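Long-range contacts in adenylate cyclase-like protein (Chlamydia trachomatis, PDB 4QO6), which forms, as the membrane protein CdsD, part of the inner membrane ring of the type III secretion system, here represented by its extended periplasmic region: residues Ile39-Asn44 with Asn67-Glu72; Gly90-Ser95 with Val102-Leu107; Glu164-Gly169 with Lys196-Leu201. All coordinates share one frame; numbering follows the deposited sequence.

Contact 1 (Ile39-Asn44 with Asn67-Glu72); sequences IGHVRN and NVIDDE
His41 ND1 donates to Asp71 OD1 at 2.6 Å, a His-carboxylate hydrogen bond in which the oxygen lies close to the ring plane and offers its syn lone pair. Ring and carboxylate are turned 48° apart, and the two side chains cross at about a right angle. Asp71 OD2 has a second partner, the backbone N of Gly99, so the carboxylate is gripped from both oxygens. The backbones run parallel: Ile69 N gives to Gly40 O, Val42 N to Ile69 O at 2.9 Å, and Asp71 N to Val42 O, which carries the ladder into the first turn of helix 71-83. Asp70 is the N-cap of that helix, its OD1 taking a weak capping bond from Glu72 N. Asn44 is the N-cap of helix 45-56, its OD1 accepting from Asp47 N, three residues on, while a water accepts from Asn44 ND2 and donates to Glu72 OE2. Ile69 lies alongside His41, with CG1 over one ring face and CB 3.7 Å from ND1; Tyr126 meets the ring edge-to-face. On the opposite sheet face Val42 CG1 touches Val68 CG1 at 3.8 Å, and Val42 also packs on Leu51 of helix 45-56. The contact closes a beta-alpha-beta unit, strand 41-42, helix 45-56, strand 63-70. Because Asp71 accepts from both His41 and Gly99 N, its negative charge is probably stabilised, and it would help polarise the imidazole while fixing the ring's rotation.

Contact 2 (Gly90-Ser95 with Val102-Leu107); sequences GISMQS and VISGYL
Ser104 O faces Ser92 N across the hairpin and takes its hydrogen bond at 3.1 Å; a water 3.0 Å from Ser92 OG also makes a weak bond to Ser104 O, linking the two strands. Ser104 N returns the bond to Ser92 O, and Gln94 and Val102 exchange a second pair. In the latter, Val102 N approaches Gln94 O from 37° above the carbonyl plane. Ser92-Ser104 and Gln94-Val102 are thus hydrogen-bonded pairs of an antiparallel ladder, with Met93-Ile103 the non-hydrogen-bonded pair between them; the strand axes run at 149°. Met93 CA also points its hydrogen at Val102 O, 3.3 Å away.

On the Met93-Ile103 face the apolar side chains mesh. Ile103 CG1 is anti to the backbone N (chi1 -180°), and CD1, at the end of that branch, presses against Ile91 CG2 at 3.4 Å, tighter than usual for two carbons. Met93 bends at chi3, and its CE lies 4.2 Å from the same CD1. The other branch of Ile91 leads off at roughly a right angle to CG2: CD1 lies 3.8 Å from Leu107 CD2, the two side chains crossing at about a right angle, and close to Tyr106 O. Gly105 sits opposite Ile91, its CA 3.8 Å from Gly90 O; a CB there would run into Gly90 O, and the backbone angles also call for glycine.

Met93 continues onto Trp75 of helix 71-83 and Leu107 onto Leu116 of helix 110-123, so the buried face of the hairpin lies against both helices. Strand 100-107 is central in the three-stranded sheet, bonded on its far side to strand 130-136, while Tyr106 OH reaches Gly191 O.

Contact 3 (Glu164-Gly169 with Lys196-Leu201); sequences EAVLTG and KNFVVL
Val166 and Leu167 pair in parallel with Lys196 and Asn197, the touching parts running only 7° apart, as the two strands of a beta-alpha-beta unit whose crossover is helix 176-187, within the BON domain. Ala165 O accepts from Lys196 N, Lys196 O from Leu167 N at 2.9 Å, and Leu167 O from Phe198 N. Beyond Asn197 the second strand kinks and regains the first at Gly169 O, which takes Val200 N; at its backbone angles Gly169 would have no room for a CB. On the face of Val166, the CG1 methyl sits at the edge of the Phe198 ring, in its plane and 3.7 Å from CD2. The extended Glu164 crosses the bent Lys196 at a slant, OE2 3.3 Å from CE but 4.2 Å from NZ, so the opposite charges are near without a salt bridge. On the other face, Leu167 CB meets Val199 CG2 at 4.0 Å, and Val183 and Phe179 of helix 176-187 lie over this side. The kink itself is held by an Asx turn: with Asn197 CG anti to the backbone N (chi1 -172°), Asn197 OD1 accepts a hydrogen bond from Val199 N at 3.1 Å, the donor tilted 35° from the amide carbonyl plane.

In the fold
Following the chain from the N terminus, the three contacts come in series, none nested or crossed. Contact 1 closes the loop through helix 45-56 and joins strand 41-42 to strand 63-70 in the first module. Helix 71-83 then leads, through a loop, to contact 2, a short-range hairpin in the PD2 module, and the two touch by packing between Asp71 and Ser95. Contact 3 closes the longest loop, through helix 176-187, in the BON module; its nearest atoms are about 6 Å from contact 2 and about 28 Å from contact 1. Contacts 1 and 3 lie on opposite sides of the chain's centre, 47 Å apart between centres, consistent with an extended row of modules.

Contact 1 (Ile39-Asn44 with Asn67-Glu72)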
# COMPACT_ATOMS: atom_id res chain seq x y z
N ILE A 39 -23.48 -16.26 3.11
CA ILE A 39 -22.59 -15.31 3.77
C ILE A 39 -21.22 -15.26 3.11
O ILE A 39 -20.86 -16.18 2.36
CB ILE A 39 -22.53 -15.62 5.30
CG1 ILE A 39 -21.99 -14.41 6.09
CG2 ILE A 39 -21.67 -16.82 5.66
CD1 ILE A 39 -22.23 -14.55 7.59
N GLY A 40 -20.48 -14.18 3.34
CA GLY A 40 -19.05 -14.01 2.92
C GLY A 40 -18.86 -12.72 2.10
O GLY A 40 -19.60 -11.79 2.33
N HIS A 41 -17.87 -12.66 1.18
CA HIS A 41 -17.47 -11.48 0.40
C HIS A 41 -17.43 -11.77 -1.11
O HIS A 41 -16.98 -12.88 -1.53
CB HIS A 41 -16.03 -11.08 0.78
CG HIS A 41 -15.86 -10.73 2.23
ND1 HIS A 41 -15.84 -9.44 2.69
CD2 HIS A 41 -15.75 -11.52 3.32
CE1 HIS A 41 -15.71 -9.45 4.01
NE2 HIS A 41 -15.64 -10.71 4.41
N VAL A 42 -17.82 -10.77 -1.90
CA VAL A 42 -17.54 -10.71 -3.34
C VAL A 42 -16.82 -9.41 -3.65
O VAL A 42 -16.89 -8.44 -2.87
CB VAL A 42 -18.81 -10.85 -4.24
CG1 VAL A 42 -19.49 -12.20 -4.01
CG2 VAL A 42 -19.79 -9.78 -3.93
N ARG A 43 -16.12 -9.40 -4.80
CA ARG A 43 -15.39 -8.18 -5.31
C ARG A 43 -16.28 -6.90 -5.40
O ARG A 43 -15.86 -5.84 -4.94
CB ARG A 43 -14.79 -8.51 -6.68
CG ARG A 43 -13.98 -7.39 -7.34
CD ARG A 43 -13.32 -7.80 -8.63
NE ARG A 43 -14.33 -8.30 -9.57
CZ ARG A 43 -14.17 -8.46 -10.89
NH1 ARG A 43 -13.03 -8.12 -11.50
NH2 ARG A 43 -15.20 -8.92 -11.60
N ASN A 44 -17.52 -7.03 -5.95
CA ASN A 44 -18.42 -5.89 -6.19
C ASN A 44 -19.88 -6.24 -6.44
O ASN A 44 -20.22 -7.40 -6.58
CB ASN A 44 -17.89 -5.00 -7.32
CG ASN A 44 -17.81 -5.72 -8.67
OD1 ASN A 44 -18.72 -6.41 -9.11
ND2 ASN A 44 -16.72 -5.51 -9.34
N ASN A 67 -26.44 -12.43 2.84
CA ASN A 67 -25.60 -11.67 3.78
C ASN A 67 -24.15 -11.53 3.26
O ASN A 67 -23.14 -11.62 3.98
CB ASN A 67 -25.64 -12.37 5.10
CG ASN A 67 -27.05 -12.46 5.65
OD1 ASN A 67 -27.50 -11.55 6.36
ND2 ASN A 67 -27.75 -13.54 5.36
N VAL A 68 -24.05 -11.34 1.97
CA VAL A 68 -22.76 -11.29 1.33
C VAL A 68 -22.34 -9.81 1.26
O VAL A 68 -23.10 -8.99 0.82
CB VAL A 68 -22.86 -11.87 -0.09
CG1 VAL A 68 -21.53 -11.72 -0.81
CG2 VAL A 68 -23.24 -13.33 -0.05
N ILE A 69 -21.14 -9.53 1.69
CA ILE A 69 -20.50 -8.22 1.63
C ILE A 69 -19.96 -7.87 0.23
O ILE A 69 -19.21 -8.65 -0.40
CB ILE A 69 -19.31 -8.21 2.61
CG1 ILE A 69 -19.74 -8.60 4.06
CG2 ILE A 69 -18.60 -6.88 2.59
CD1 ILE A 69 -21.00 -7.89 4.55
N ASP A 70 -20.32 -6.69 -0.25
CA ASP A 70 -19.75 -6.08 -1.44
C ASP A 70 -18.46 -5.33 -1.00
O ASP A 70 -18.49 -4.25 -0.41
CB ASP A 70 -20.80 -5.17 -2.04
CG ASP A 70 -20.26 -4.26 -3.15
OD1 ASP A 70 -19.04 -4.26 -3.36
OD2 ASP A 70 -21.08 -3.58 -3.83
N ASP A 71 -17.32 -5.93 -1.22
CA ASP A 71 -16.08 -5.35 -0.73
C ASP A 71 -15.81 -3.96 -1.31
O ASP A 71 -15.21 -3.12 -0.62
CB ASP A 71 -14.91 -6.28 -0.99
CG ASP A 71 -14.92 -7.51 -0.10
OD1 ASP A 71 -15.66 -7.56 0.90
OD2 ASP A 71 -14.15 -8.45 -0.37
N GLU A 72 -16.27 -3.70 -2.54
CA GLU A 72 -16.06 -2.38 -3.19
C GLU A 72 -16.75 -1.23 -2.44
O GLU A 72 -16.18 -0.17 -2.30
CB GLU A 72 -16.55 -2.42 -4.65
CG GLU A 72 -16.14 -1.29 -5.54
CD GLU A 72 -16.79 -1.36 -6.95
OE1 GLU A 72 -18.07 -1.30 -7.15
OE2 GLU A 72 -15.97 -1.49 -7.88
O HOH W 1 -14.60 -3.81 -8.48

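Contact 2 (Gly90-Ser95 with Val102-Leu107)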
# COMPACT_ATOMS: atom_id res chain seq x y z
N GLY A 90 -3.66 11.34 2.38
CA GLY A 90 -2.80 10.55 1.45
C GLY A 90 -2.92 8.98 1.57
O GLY A 90 -2.25 8.23 0.86
N ILE A 91 -3.76 8.51 2.47
CA ILE A 91 -3.98 7.10 2.76
C ILE A 91 -5.25 6.60 2.00
O ILE A 91 -6.31 7.21 2.09
CB ILE A 91 -4.24 6.94 4.28
CG1 ILE A 91 -3.12 7.58 5.13
CG2 ILE A 91 -4.52 5.48 4.67
CD1 ILE A 91 -1.75 6.98 4.87
N SER A 92 -5.14 5.46 1.33
CA SER A 92 -6.30 4.81 0.75
C SER A 92 -6.35 3.30 0.95
O SER A 92 -5.35 2.68 1.27
CB SER A 92 -6.39 5.12 -0.72
OG SER A 92 -5.23 4.72 -1.37
N MET A 93 -7.53 2.74 0.75
CA MET A 93 -7.81 1.34 0.94
C MET A 93 -8.35 0.74 -0.37
O MET A 93 -9.14 1.39 -1.11
CB MET A 93 -8.84 1.13 2.05
CG MET A 93 -9.21 -0.34 2.30
SD MET A 93 -10.30 -0.56 3.72
CE MET A 93 -9.06 -0.37 4.99
N GLN A 94 -7.91 -0.49 -0.61
CA GLN A 94 -8.26 -1.31 -1.76
C GLN A 94 -8.45 -2.75 -1.26
O GLN A 94 -8.30 -3.02 -0.07
CB GLN A 94 -7.16 -1.29 -2.86
CG GLN A 94 -6.85 0.07 -3.48
CD GLN A 94 -8.02 0.78 -4.25
OE1 GLN A 94 -8.62 0.19 -5.18
NE2 GLN A 94 -8.29 2.08 -3.90
N SER A 95 -8.80 -3.62 -2.18
CA SER A 95 -8.97 -5.01 -1.96
C SER A 95 -8.53 -5.78 -3.21
O SER A 95 -9.23 -5.70 -4.22
CB SER A 95 -10.44 -5.34 -1.78
OG SER A 95 -10.55 -6.77 -1.69
N VAL A 102 -6.36 -3.96 1.85
CA VAL A 102 -5.00 -3.45 1.86
C VAL A 102 -5.06 -1.94 2.02
O VAL A 102 -5.77 -1.27 1.28
CB VAL A 102 -4.28 -3.76 0.54
CG1 VAL A 102 -2.88 -3.15 0.54
CG2 VAL A 102 -4.19 -5.27 0.31
N ILE A 103 -4.35 -1.42 3.01
CA ILE A 103 -4.32 0.02 3.31
C ILE A 103 -2.90 0.49 2.95
O ILE A 103 -1.90 -0.11 3.39
CB ILE A 103 -4.69 0.32 4.80
CG1 ILE A 103 -4.67 1.82 5.11
CG2 ILE A 103 -3.76 -0.33 5.80
CD1 ILE A 103 -6.00 2.46 4.84
N SER A 104 -2.79 1.59 2.18
CA SER A 104 -1.49 1.98 1.62
C SER A 104 -1.37 3.47 1.58
O SER A 104 -2.36 4.16 1.68
CB SER A 104 -1.30 1.37 0.22
OG SER A 104 -2.27 1.94 -0.63
N GLY A 105 -0.14 3.94 1.38
CA GLY A 105 0.25 5.36 1.34
C GLY A 105 1.41 5.66 2.29
O GLY A 105 2.03 4.74 2.81
N TYR A 106 1.65 6.96 2.56
CA TYR A 106 2.73 7.45 3.42
C TYR A 106 2.18 8.18 4.63
O TYR A 106 1.22 8.86 4.49
CB TYR A 106 3.63 8.46 2.63
CG TYR A 106 4.32 7.80 1.49
CD1 TYR A 106 5.46 7.04 1.70
CD2 TYR A 106 3.80 7.87 0.20
CE1 TYR A 106 6.07 6.37 0.65
CE2 TYR A 106 4.42 7.22 -0.85
CZ TYR A 106 5.55 6.49 -0.62
OH TYR A 106 6.15 5.84 -1.67
N LEU A 107 2.80 8.02 5.79
CA LEU A 107 2.59 8.87 6.97
C LEU A 107 3.98 9.36 7.36
O LEU A 107 4.99 8.80 6.92
CB LEU A 107 1.95 8.11 8.17
CG LEU A 107 0.50 7.64 7.94
CD1 LEU A 107 -0.04 6.68 8.97
CD2 LEU A 107 -0.41 8.86 7.84
O HOH W 2 -2.87 6.48 -0.85

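Contact 3 (Glu164-Gly169 with Lys196-Leu201)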
# COMPACT_ATOMS: atom_id res chain seq x y z
N GLU A 164 9.54 10.40 -2.29
CA GLU A 164 10.64 11.20 -2.85
C GLU A 164 11.78 11.48 -1.86
O GLU A 164 11.60 12.10 -0.78
CB GLU A 164 10.09 12.52 -3.43
CG GLU A 164 11.10 13.22 -4.31
CD GLU A 164 10.61 14.55 -4.85
OE1 GLU A 164 10.65 15.58 -4.11
OE2 GLU A 164 10.19 14.53 -6.01
N ALA A 165 12.93 10.92 -2.19
CA ALA A 165 14.19 11.16 -1.48
C ALA A 165 15.00 12.34 -2.07
O ALA A 165 15.36 12.29 -3.26
CB ALA A 165 15.05 9.90 -1.57
N VAL A 166 15.37 13.30 -1.23
CA VAL A 166 16.20 14.45 -1.62
C VAL A 166 17.60 14.41 -0.95
O VAL A 166 17.73 14.37 0.28
CB VAL A 166 15.55 15.83 -1.30
CG1 VAL A 166 16.38 16.96 -1.86
CG2 VAL A 166 14.15 16.00 -1.90
N LEU A 167 18.64 14.45 -1.78
CA LEU A 167 20.03 14.45 -1.32
C LEU A 167 20.71 15.81 -1.50
O LEU A 167 20.65 16.43 -2.57
CB LEU A 167 20.82 13.41 -2.09
CG LEU A 167 20.17 12.03 -2.12
CD1 LEU A 167 20.94 11.16 -3.08
CD2 LEU A 167 20.10 11.42 -0.72
N THR A 168 21.39 16.24 -0.45
CA THR A 168 22.19 17.45 -0.47
C THR A 168 23.51 17.22 0.25
O THR A 168 23.66 16.29 1.03
CB THR A 168 21.48 18.53 0.32
OG1 THR A 168 21.09 17.97 1.59
CG2 THR A 168 20.24 19.02 -0.46
N GLY A 169 24.47 18.10 0.02
CA GLY A 169 25.76 18.01 0.68
C GLY A 169 26.82 18.11 -0.35
O GLY A 169 26.59 18.63 -1.46
N LYS A 196 15.96 12.69 -5.73
CA LYS A 196 16.41 13.97 -6.29
C LYS A 196 17.80 14.26 -5.72
O LYS A 196 17.93 14.57 -4.54
CB LYS A 196 15.49 15.12 -5.89
CG LYS A 196 14.04 15.08 -6.38
CD LYS A 196 13.89 15.61 -7.80
CE LYS A 196 12.42 15.55 -8.27
NZ LYS A 196 12.27 14.93 -9.63
N ASN A 197 18.82 14.22 -6.59
CA ASN A 197 20.21 14.45 -6.23
C ASN A 197 20.74 15.90 -6.44
O ASN A 197 20.95 16.29 -7.56
CB ASN A 197 21.04 13.48 -7.04
CG ASN A 197 22.49 13.47 -6.65
OD1 ASN A 197 22.90 14.10 -5.70
ND2 ASN A 197 23.27 12.74 -7.38
N PHE A 198 20.95 16.66 -5.36
CA PHE A 198 21.52 18.02 -5.45
C PHE A 198 22.98 18.14 -4.89
O PHE A 198 23.53 19.24 -4.71
CB PHE A 198 20.62 19.03 -4.74
CG PHE A 198 19.24 19.14 -5.36
CD1 PHE A 198 19.06 19.80 -6.56
CD2 PHE A 198 18.13 18.59 -4.74
CE1 PHE A 198 17.80 19.90 -7.13
CE2 PHE A 198 16.86 18.70 -5.30
CZ PHE A 198 16.69 19.35 -6.50
N VAL A 199 23.61 16.99 -4.68
CA VAL A 199 24.94 16.92 -4.10
C VAL A 199 26.00 17.55 -5.00
O VAL A 199 26.12 17.23 -6.17
CB VAL A 199 25.31 15.46 -3.82
CG1 VAL A 199 26.82 15.29 -3.55
CG2 VAL A 199 24.43 14.98 -2.68
N VAL A 200 26.78 18.45 -4.41
CA VAL A 200 27.88 19.08 -5.14
C VAL A 200 29.11 18.14 -5.23
O VAL A 200 29.52 17.47 -4.28
CB VAL A 200 28.24 20.43 -4.49
CG1 VAL A 200 29.41 21.11 -5.20
CG2 VAL A 200 27.01 21.35 -4.48
N LEU A 201 29.70 18.09 -6.41
CA LEU A 201 30.92 17.37 -6.65
C LEU A 201 32.15 18.31 -6.50
O LEU A 201 32.41 19.17 -7.35
CB LEU A 201 30.83 16.77 -8.05
CG LEU A 201 31.95 15.83 -8.49
CD1 LEU A 201 32.09 14.71 -7.46
CD2 LEU A 201 31.66 15.27 -9.87